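Local coordinates for mating-type switching protein swi5 (Schizosaccharomyces pombe, PDB 3VIQ) that is required for mating-type switching and rhp51-dependent recombination repair, and forms with Sfr1 a complex that activates Rad51-mediated strand exchange, at residues Gly59-Val64 with Phe79-Ser84. Residues are numbered along the deposited sequence; the frame is centred on the assembly and turned at random.
Sequences GMIGKV and FGVNGS
Val64 N donates to Met60 O over 2.9 Å, a regular helical bond in the turn that carries Val64 and Ile61, both pointing toward Phe79. With no hydrogen bond across the contact, the case illustrates how a chain end can be docked on a long helix by apolar packing. With CG1 set anti to the carbonyl carbon (chi1 -62°), Ile61 brings CG1 obliquely to the Phe79 ring, 3.8 Å from Phe79 CD2, in an off-centre CH-pi contact, the line from CG1 to the ring centroid tilted 29° from the normal. The branch methyl Ile61 CG2 lies 4.0 Å from the same Phe79 CD2; both branches thus meet the ring at this atom. Farther out, Ile61 CD1 meets Val81 CG2 tip to tip at 4.1 Å, while Val64 CG2 approaches Phe79 CZ. Between Phe79 and Val81, Gly80 takes positive phi in a Schellman motif, turning the chain out of the short helix. Cutting Ile61 back to an alanine is likely to open a gap beside Phe79 and leave Val81 CG2 without its partner on the long helix. The contact joins the C-terminal turns of helix 36-67 to helix 76-79 and its following loop, with Leu75 adding to the apolar packing and Leu59 and Trp48 of the Sfr1 chain packing on Val64 and Val81.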
# COMPACT_ATOMS: atom_id res chain seq x y z
N GLY B 59 2.85 16.92 1.22
CA GLY B 59 2.02 17.58 2.26
C GLY B 59 2.83 18.31 3.32
O GLY B 59 2.59 19.47 3.61
N MET B 60 3.84 17.65 3.87
CA MET B 60 4.67 18.26 4.92
C MET B 60 5.53 19.43 4.43
O MET B 60 5.57 20.49 5.09
CB MET B 60 5.56 17.19 5.54
CG MET B 60 4.78 16.07 6.20
SD MET B 60 5.91 14.88 6.98
CE MET B 60 4.69 14.01 7.98
N ILE B 61 6.19 19.23 3.29
CA ILE B 61 6.95 20.29 2.62
C ILE B 61 6.04 21.50 2.29
O ILE B 61 6.46 22.65 2.48
CB ILE B 61 7.63 19.85 1.31
CG1 ILE B 61 8.66 18.72 1.57
CG2 ILE B 61 8.26 21.09 0.64
CD1 ILE B 61 9.16 17.96 0.28
N GLY B 62 4.81 21.24 1.84
CA GLY B 62 3.83 22.32 1.72
C GLY B 62 3.54 23.05 3.03
O GLY B 62 3.43 24.27 3.05
N LYS B 63 3.43 22.33 4.14
CA LYS B 63 3.20 23.06 5.41
C LYS B 63 4.43 23.90 5.80
O LYS B 63 4.29 25.06 6.19
CB LYS B 63 2.76 22.13 6.55
CG LYS B 63 1.36 21.53 6.32
CD LYS B 63 0.23 22.53 6.61
CE LYS B 63 -1.13 22.00 6.17
NZ LYS B 63 -2.26 22.79 6.77
N VAL B 64 5.64 23.34 5.66
CA VAL B 64 6.83 24.13 5.91
C VAL B 64 6.81 25.36 5.00
O VAL B 64 7.16 26.45 5.44
CB VAL B 64 8.15 23.37 5.64
CG1 VAL B 64 9.36 24.29 5.93
CG2 VAL B 64 8.21 22.07 6.45
N PHE B 79 15.06 19.80 0.83
CA PHE B 79 14.59 18.45 1.17
C PHE B 79 15.08 17.32 0.28
O PHE B 79 14.71 16.18 0.50
CB PHE B 79 13.06 18.46 1.30
CG PHE B 79 12.59 19.31 2.43
CD1 PHE B 79 12.86 18.93 3.74
CD2 PHE B 79 11.95 20.54 2.21
CE1 PHE B 79 12.47 19.74 4.81
CE2 PHE B 79 11.58 21.34 3.27
CZ PHE B 79 11.84 20.94 4.58
N GLY B 80 15.93 17.62 -0.72
CA GLY B 80 16.57 16.57 -1.51
C GLY B 80 15.73 16.01 -2.64
O GLY B 80 16.04 14.95 -3.16
N VAL B 81 14.71 16.75 -3.04
CA VAL B 81 13.81 16.31 -4.09
C VAL B 81 13.70 17.33 -5.23
O VAL B 81 14.19 18.45 -5.13
CB VAL B 81 12.40 16.01 -3.56
CG1 VAL B 81 12.44 14.77 -2.70
CG2 VAL B 81 11.85 17.17 -2.77
N ASN B 82 13.09 16.91 -6.33
CA ASN B 82 12.72 17.84 -7.38
C ASN B 82 11.38 17.39 -7.99
O ASN B 82 10.86 16.31 -7.67
CB ASN B 82 13.85 17.98 -8.42
CG ASN B 82 14.10 16.69 -9.18
OD1 ASN B 82 13.24 16.20 -9.89
ND2 ASN B 82 15.29 16.14 -9.02
N GLY B 83 10.82 18.23 -8.85
CA GLY B 83 9.51 17.98 -9.38
C GLY B 83 9.36 16.89 -10.43
O GLY B 83 8.25 16.57 -10.77
N SER B 84 10.45 16.33 -10.97
CA SER B 84 10.35 15.20 -11.89
C SER B 84 10.40 13.85 -11.16
O SER B 84 10.44 12.79 -11.78
CB SER B 84 11.46 15.28 -12.94
OG SER B 84 11.43 16.51 -13.68